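Local coordinates for protein processed glycerol phosphate lipoteichoic acid synthase 2 (Bacillus subtilis, PDB 2W8D) that belongs to the sulfatase family of the alkaline phosphatase superfamily and binds a magnesium ion in its C-terminal domain, at residues L39-Q43 with T195-H199; D208-A213 with F225-Y230. One frame throughout, in Å; residues are numbered along the deposited sequence.

Contact 1: L39-Q43 with T195-H199. With MG (magnesium ion), chain C.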
ATOM      1  N   LEU A  39      -5.859   1.725   3.557  1.00 16.30           N
ATOM      2  CA  LEU A  39      -6.238   2.513   4.747  1.00 15.85           C
ATOM      3  C   LEU A  39      -5.854   3.958   4.546  1.00 16.30           C
ATOM      4  O   LEU A  39      -4.690   4.339   4.765  1.00 18.00           O
ATOM      5  CB  LEU A  39      -5.488   1.979   5.954  1.00 15.62           C
ATOM      6  CG  LEU A  39      -5.703   0.495   6.249  1.00 17.61           C
ATOM      7  CD1 LEU A  39      -4.809   0.010   7.362  1.00 15.04           C
ATOM      8  CD2 LEU A  39      -7.162   0.216   6.602  1.00 17.16           C
ATOM      9  N   GLU A  40      -6.813   4.766   4.117  1.00 15.91           N
ATOM     10  CA  GLU A  40      -6.576   6.138   3.687  1.00 15.63           C
ATOM     11  C   GLU A  40      -5.822   6.993   4.718  1.00 16.20           C
ATOM     12  O   GLU A  40      -6.276   7.126   5.886  1.00 15.88           O
ATOM     13  CB  GLU A  40      -7.935   6.804   3.390  1.00 15.86           C
ATOM     14  CG  GLU A  40      -7.883   8.190   2.764  1.00 15.20           C
ATOM     15  CD  GLU A  40      -6.898   8.318   1.609  1.00 16.12           C
ATOM     16  OE1 GLU A  40      -7.071   7.636   0.557  1.00 14.09           O
ATOM     17  OE2 GLU A  40      -5.928   9.105   1.765  1.00 15.86           O
ATOM     18  N   SER A  41      -4.702   7.584   4.271  1.00 15.80           N
ATOM     19  CA  SER A  41      -3.972   8.621   5.020  1.00 15.92           C
ATOM     20  C   SER A  41      -3.533   8.182   6.418  1.00 16.65           C
ATOM     21  O   SER A  41      -3.277   9.024   7.274  1.00 16.28           O
ATOM     22  CB  SER A  41      -4.828   9.879   5.152  1.00 15.43           C
ATOM     23  OG  SER A  41      -5.050  10.520   3.907  1.00 16.03           O
ATOM     24  N   LEU A  42      -3.465   6.867   6.644  1.00 17.29           N
ATOM     25  CA  LEU A  42      -3.130   6.312   7.961  1.00 17.65           C
ATOM     26  C   LEU A  42      -1.619   6.081   8.160  1.00 17.84           C
ATOM     27  O   LEU A  42      -0.989   5.311   7.428  1.00 18.84           O
ATOM     28  CB  LEU A  42      -3.903   5.019   8.185  1.00 16.83           C
ATOM     29  CG  LEU A  42      -3.832   4.569   9.649  1.00 19.38           C
ATOM     30  CD1 LEU A  42      -4.605   5.532  10.560  1.00 18.50           C
ATOM     31  CD2 LEU A  42      -4.314   3.127   9.818  1.00 18.32           C
ATOM     32  N   GLN A  43      -1.042   6.755   9.143  1.00 17.30           N
ATOM     33  CA  GLN A  43       0.427   6.673   9.410  1.00 16.28           C
ATOM     34  C   GLN A  43       0.669   5.765  10.615  1.00 15.94           C
ATOM     35  O   GLN A  43      -0.175   5.659  11.493  1.00 14.08           O
ATOM     36  CB  GLN A  43       1.019   8.077   9.667  1.00 15.17           C
ATOM     37  CG  GLN A  43       0.943   9.002   8.437  1.00 15.92           C
ATOM     38  CD  GLN A  43       1.277  10.465   8.712  1.00 18.32           C
ATOM     39  OE1 GLN A  43       2.407  10.808   9.125  1.00 18.28           O
ATOM     40  NE2 GLN A  43       0.314  11.341   8.454  1.00 13.03           N
ATOM     41  N   THR A 195     -10.614   2.596   0.868  1.00 16.19           N
ATOM     42  CA  THR A 195     -11.387   3.368   1.842  1.00 16.38           C
ATOM     43  C   THR A 195     -11.297   4.839   1.473  1.00 16.98           C
ATOM     44  O   THR A 195     -10.403   5.218   0.747  1.00 17.60           O
ATOM     45  CB  THR A 195     -10.914   3.128   3.315  1.00 16.35           C
ATOM     46  OG1 THR A 195      -9.560   3.614   3.527  1.00 15.96           O
ATOM     47  CG2 THR A 195     -11.002   1.650   3.643  1.00 14.85           C
ATOM     48  N   LEU A 196     -12.199   5.649   2.024  1.00 17.84           N
ATOM     49  CA  LEU A 196     -12.382   7.071   1.708  1.00 17.64           C
ATOM     50  C   LEU A 196     -12.442   8.027   2.896  1.00 18.06           C
ATOM     51  O   LEU A 196     -12.125   9.220   2.736  1.00 18.65           O
ATOM     52  CB  LEU A 196     -13.725   7.250   0.995  1.00 17.32           C
ATOM     53  CG  LEU A 196     -13.632   7.106  -0.515  1.00 19.45           C
ATOM     54  CD1 LEU A 196     -14.991   7.215  -1.165  1.00 18.01           C
ATOM     55  CD2 LEU A 196     -12.604   8.115  -1.095  1.00 18.98           C
ATOM     56  N   SER A 197     -12.928   7.538   4.041  1.00 17.64           N
ATOM     57  CA  SER A 197     -13.369   8.376   5.139  1.00 17.81           C
ATOM     58  C   SER A 197     -12.233   9.147   5.830  1.00 18.66           C
ATOM     59  O   SER A 197     -12.451  10.264   6.256  1.00 18.48           O
ATOM     60  CB  SER A 197     -14.131   7.542   6.184  1.00 18.34           C
ATOM     61  OG  SER A 197     -15.495   7.300   5.814  1.00 19.79           O
ATOM     62  N   ASN A 198     -11.031   8.575   5.931  1.00 18.38           N
ATOM     63  CA  ASN A 198      -9.943   9.283   6.619  1.00 19.61           C
ATOM     64  C   ASN A 198      -9.182  10.241   5.682  1.00 20.34           C
ATOM     65  O   ASN A 198      -7.948  10.166   5.578  1.00 20.30           O
ATOM     66  CB  ASN A 198      -8.980   8.297   7.307  1.00 18.71           C
ATOM     67  CG  ASN A 198      -8.115   8.956   8.351  1.00 20.14           C
ATOM     68  OD1 ASN A 198      -8.606   9.763   9.160  1.00 20.51           O
ATOM     69  ND2 ASN A 198      -6.821   8.610   8.364  1.00 17.01           N
ATOM     70  N   HIS A 199      -9.929  11.111   4.993  1.00 21.02           N
ATOM     71  CA  HIS A 199      -9.378  12.075   4.021  1.00 21.44           C
ATOM     72  C   HIS A 199      -9.238  13.432   4.657  1.00 20.74           C
ATOM     73  O   HIS A 199     -10.098  13.830   5.438  1.00 20.24           O
ATOM     74  CB  HIS A 199     -10.284  12.206   2.784  1.00 22.65           C
ATOM     75  CG  HIS A 199      -9.728  11.550   1.552  1.00 27.24           C
ATOM     76  ND1 HIS A 199     -10.377  10.523   0.891  1.00 30.65           N
ATOM     77  CD2 HIS A 199      -8.569  11.761   0.871  1.00 30.27           C
ATOM     78  CE1 HIS A 199      -9.657  10.146  -0.152  1.00 32.13           C
ATOM     79  NE2 HIS A 199      -8.555  10.877  -0.185  1.00 31.93           N
TER
HETATM   80 MG    MG C1636      -5.119   8.539  -0.063  1.00 14.90          MG
HETATM   81  O   HOH W   1      -7.503   4.794   0.755  1.00 19.48           O
HETATM   82  O   HOH W   2      -9.232   7.091  -1.131  1.00 22.60           O
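Glu40 and Asn198 bring the two loops together, their CA atoms 5.5 Å apart, where a type II beta turn from Leu39 to Leu42 meets an inverse gamma turn centred on Asn198. The N-H of Glu40 points almost straight at Thr195 OG1 (3.0 Å from N to OG1, 166° at the hydrogen), a hydroxyl that also bonds Ser38 O. Asn198 ND2 reaches Glu40 O at 2.9 Å, in the carbonyl plane, while Asn198 OD1 probably bonds Ser227 OG. The loops follow the parallel neighbours 33-39 and 189-194, placing Glu40 at the strand ends, where the alkaline phosphatase-like fold carries its metal. A carboxylate suits this place: OE1 and OE2 both bind magnesium, at 2.2 and 2.1 Å, alongside Asp258, His259 and the phosphothreonine at position 84. Ser41 OG donates to the anti lone pair of Glu40 OE2 (2.7 Å), and two waters, with more acceptors in reach than protons, lie near both OE1 and Thr195 O. With CG anti to the backbone N (chi1 -173°), the glutamate lies over one face of His199, CG 3.8 Å from the ring centroid and the carboxylate nearly parallel to the ring. His199 NE2 bonds the phosphothreonine, and ND1 bonds Leu196 O.

Contact 2: D208-A213 with F225-Y230; sequences DTDFPA and FQSAHY
A water joins His229 to Asp210, lying 2.6 Å from His229 NE2, in the plane of the imidazole, and giving a proton to Asp210 OD1 at 2.7 Å. The bridge spans a gap that the carboxylate itself does not close, since Asp210 OD1 stays 4.1 Å from His229 NE2. ND1 bonds Val56 O, so partners at both nitrogens probably restrain the rotation of the ring. A chi1 of -177° swings the His229 imidazole away from its backbone N to meet Phe211 in an offset stack, the centroids 4.2 Å apart and the planes inclined by 28°. Phe211 CD1 sits over the centre of the imidazole, and His229 CB adds a CH-pi contact to the phenyl face. Loop 208-213 thus packs along one side of helix 219-244, the helix it leads into, within the sulfatase family region. The flat, apolar phenyl suits this buried place; its CE2 also approaches Phe225 CB, and Ile51 touches it from strand 50-51. Gln226 extends beyond CG to lay its amide against the loop backbone, where NE2 comes close to Phe211 O at an angle too poor for a hydrogen bond and packs on Ala213 CB. One helical turn beyond Gln226, Tyr230 presents its ring edge to Asp208 O, in the ring plane 3.4 Å from CD1, while its hydroxyl bonds Lys172 N. Thr209 lies between, its compact side chain placing CG2 3.6 Å from Gln226 O and OG1 beside Tyr230 CB and the edge of the His229 ring.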
ATOM      1  N   ASP A 208     -21.201  10.014  14.018  1.00 38.46           N
ATOM      2  CA  ASP A 208     -20.693   8.814  13.361  1.00 37.49           C
ATOM      3  C   ASP A 208     -19.567   8.133  14.131  1.00 36.82           C
ATOM      4  O   ASP A 208     -19.285   6.953  13.912  1.00 37.08           O
ATOM      5  CB  ASP A 208     -20.288   9.101  11.922  1.00 37.05           C
ATOM      6  CG  ASP A 208     -21.413   8.814  10.949  1.00 38.02           C
ATOM      7  OD1 ASP A 208     -22.485   8.291  11.365  1.00 36.51           O
ATOM      8  OD2 ASP A 208     -21.226   9.109   9.754  1.00 39.80           O
ATOM      9  N   THR A 209     -18.943   8.872  15.041  1.00 35.56           N
ATOM     10  CA  THR A 209     -18.038   8.262  16.001  1.00 34.78           C
ATOM     11  C   THR A 209     -18.074   9.049  17.318  1.00 34.16           C
ATOM     12  O   THR A 209     -18.542  10.195  17.357  1.00 33.80           O
ATOM     13  CB  THR A 209     -16.604   8.021  15.377  1.00 35.48           C
ATOM     14  OG1 THR A 209     -16.281   6.620  15.439  1.00 34.77           O
ATOM     15  CG2 THR A 209     -15.487   8.907  16.017  1.00 33.44           C
ATOM     16  N   ASP A 210     -17.641   8.410  18.400  1.00 33.53           N
ATOM     17  CA  ASP A 210     -17.745   9.008  19.741  1.00 33.26           C
ATOM     18  C   ASP A 210     -16.403   9.487  20.305  1.00 32.08           C
ATOM     19  O   ASP A 210     -16.329   9.987  21.437  1.00 32.49           O
ATOM     20  CB  ASP A 210     -18.396   8.023  20.718  1.00 33.83           C
ATOM     21  CG  ASP A 210     -17.725   6.651  20.709  1.00 35.75           C
ATOM     22  OD1 ASP A 210     -17.313   6.172  19.616  1.00 37.16           O
ATOM     23  OD2 ASP A 210     -17.625   6.048  21.803  1.00 38.55           O
ATOM     24  N   PHE A 211     -15.351   9.333  19.519  1.00 29.75           N
ATOM     25  CA  PHE A 211     -14.004   9.604  20.004  1.00 28.16           C
ATOM     26  C   PHE A 211     -13.744  11.087  20.261  1.00 27.45           C
ATOM     27  O   PHE A 211     -14.191  11.920  19.494  1.00 27.68           O
ATOM     28  CB  PHE A 211     -12.998   9.069  18.986  1.00 27.00           C
ATOM     29  CG  PHE A 211     -11.702   8.652  19.589  1.00 24.52           C
ATOM     30  CD1 PHE A 211     -11.614   7.472  20.319  1.00 20.72           C
ATOM     31  CD2 PHE A 211     -10.561   9.445  19.432  1.00 22.74           C
ATOM     32  CE1 PHE A 211     -10.412   7.087  20.888  1.00 21.08           C
ATOM     33  CE2 PHE A 211      -9.343   9.070  19.994  1.00 20.98           C
ATOM     34  CZ  PHE A 211      -9.267   7.899  20.736  1.00 20.87           C
ATOM     35  N   PRO A 212     -12.996  11.422  21.326  1.00 26.82           N
ATOM     36  CA  PRO A 212     -12.589  12.819  21.497  1.00 26.58           C
ATOM     37  C   PRO A 212     -11.602  13.298  20.419  1.00 26.85           C
ATOM     38  O   PRO A 212     -10.900  12.490  19.778  1.00 26.48           O
ATOM     39  CB  PRO A 212     -11.888  12.810  22.851  1.00 26.41           C
ATOM     40  CG  PRO A 212     -11.359  11.446  22.969  1.00 26.75           C
ATOM     41  CD  PRO A 212     -12.432  10.567  22.382  1.00 26.93           C
ATOM     42  N   ALA A 213     -11.553  14.608  20.201  1.00 26.69           N
ATOM     43  CA  ALA A 213     -10.545  15.159  19.300  1.00 26.03           C
ATOM     44  C   ALA A 213      -9.352  15.426  20.196  1.00 24.92           C
ATOM     45  O   ALA A 213      -9.530  15.687  21.376  1.00 24.38           O
ATOM     46  CB  ALA A 213     -11.046  16.436  18.631  1.00 26.27           C
ATOM     47  N   PHE A 225      -7.557  12.123  14.580  1.00 13.78           N
ATOM     48  CA  PHE A 225      -7.690  11.010  15.504  1.00 15.52           C
ATOM     49  C   PHE A 225      -9.091  10.453  15.528  1.00 15.73           C
ATOM     50  O   PHE A 225      -9.239   9.262  15.732  1.00 15.37           O
ATOM     51  CB  PHE A 225      -7.294  11.393  16.937  1.00 15.76           C
ATOM     52  CG  PHE A 225      -5.901  11.888  17.045  1.00 16.85           C
ATOM     53  CD1 PHE A 225      -4.819  10.987  17.014  1.00 18.93           C
ATOM     54  CD2 PHE A 225      -5.638  13.253  17.158  1.00 17.71           C
ATOM     55  CE1 PHE A 225      -3.486  11.438  17.092  1.00 15.29           C
ATOM     56  CE2 PHE A 225      -4.300  13.710  17.225  1.00 18.55           C
ATOM     57  CZ  PHE A 225      -3.235  12.794  17.196  1.00 15.05           C
ATOM     58  N   GLN A 226     -10.095  11.321  15.330  1.00 16.45           N
ATOM     59  CA  GLN A 226     -11.492  10.922  15.206  1.00 17.37           C
ATOM     60  C   GLN A 226     -11.798  10.121  13.953  1.00 16.44           C
ATOM     61  O   GLN A 226     -12.473   9.096  14.034  1.00 15.63           O
ATOM     62  CB  GLN A 226     -12.407  12.143  15.224  1.00 18.82           C
ATOM     63  CG  GLN A 226     -12.362  12.904  16.508  1.00 22.85           C
ATOM     64  CD  GLN A 226     -13.603  13.733  16.723  1.00 29.29           C
ATOM     65  OE1 GLN A 226     -14.370  13.971  15.792  1.00 34.12           O
ATOM     66  NE2 GLN A 226     -13.813  14.175  17.956  1.00 30.57           N
ATOM     67  N   SER A 227     -11.326  10.571  12.789  1.00 15.96           N
ATOM     68  CA  SER A 227     -11.599   9.798  11.576  1.00 15.73           C
ATOM     69  C   SER A 227     -10.752   8.536  11.513  1.00 15.07           C
ATOM     70  O   SER A 227     -11.174   7.535  10.936  1.00 14.99           O
ATOM     71  CB  SER A 227     -11.515  10.625  10.279  1.00 16.01           C
ATOM     72  OG  SER A 227     -10.465  11.549  10.371  1.00 19.23           O
ATOM     73  N   ALA A 228      -9.576   8.563  12.134  1.00 14.23           N
ATOM     74  CA  ALA A 228      -8.777   7.338  12.247  1.00 13.74           C
ATOM     75  C   ALA A 228      -9.535   6.292  13.111  1.00 13.58           C
ATOM     76  O   ALA A 228      -9.552   5.109  12.785  1.00 13.76           O
ATOM     77  CB  ALA A 228      -7.400   7.625  12.836  1.00 11.81           C
ATOM     78  N   HIS A 229     -10.147   6.743  14.194  1.00 12.89           N
ATOM     79  CA  HIS A 229     -10.894   5.866  15.098  1.00 13.81           C
ATOM     80  C   HIS A 229     -12.068   5.283  14.321  1.00 14.36           C
ATOM     81  O   HIS A 229     -12.304   4.100  14.403  1.00 14.99           O
ATOM     82  CB  HIS A 229     -11.354   6.643  16.354  1.00 13.38           C
ATOM     83  CG  HIS A 229     -12.071   5.813  17.387  1.00 13.68           C
ATOM     84  ND1 HIS A 229     -11.421   4.936  18.230  1.00 13.25           N
ATOM     85  CD2 HIS A 229     -13.379   5.761  17.740  1.00 12.24           C
ATOM     86  CE1 HIS A 229     -12.299   4.378  19.051  1.00 11.48           C
ATOM     87  NE2 HIS A 229     -13.491   4.868  18.776  1.00  9.84           N
ATOM     88  N   TYR A 230     -12.749   6.105  13.516  1.00 14.82           N
ATOM     89  CA  TYR A 230     -13.822   5.631  12.659  1.00 14.98           C
ATOM     90  C   TYR A 230     -13.348   4.543  11.645  1.00 15.72           C
ATOM     91  O   TYR A 230     -14.019   3.488  11.472  1.00 16.58           O
ATOM     92  CB  TYR A 230     -14.527   6.820  11.967  1.00 15.02           C
ATOM     93  CG  TYR A 230     -15.647   6.408  11.027  1.00 13.76           C
ATOM     94  CD1 TYR A 230     -16.954   6.243  11.495  1.00 13.97           C
ATOM     95  CD2 TYR A 230     -15.387   6.137   9.683  1.00 12.27           C
ATOM     96  CE1 TYR A 230     -17.975   5.846  10.641  1.00 12.91           C
ATOM     97  CE2 TYR A 230     -16.374   5.747   8.828  1.00 13.54           C
ATOM     98  CZ  TYR A 230     -17.672   5.588   9.320  1.00 13.34           C
ATOM     99  OH  TYR A 230     -18.650   5.201   8.475  1.00 13.78           O
TER
HETATM  100  O   HOH W   3     -15.401   4.469  20.530  1.00 11.10           O

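How the contacts relate
Contact 1 is buried at the metal site, at the ends of two sheet strands, whereas contact 2 is partly buried and lies farther out, its centre about 23 Å from the centre of the chain against about 12 Å. Polar groups dominate the first, with metal bonds, directed hydrogen bonds and a carboxylate over an imidazole; the second relies on aromatic stacking and a water bridge, suited to a loop on the flank of a helix. Segments 195-199 and 208-213 belong to the same loop between strand 189-194 and helix 219-244. The two contacts also touch: the 2.8 Å between Asn198 OD1 and Ser227 OG ties the metal-site loop to the helix of contact 2, and Ser197 packs against Tyr230.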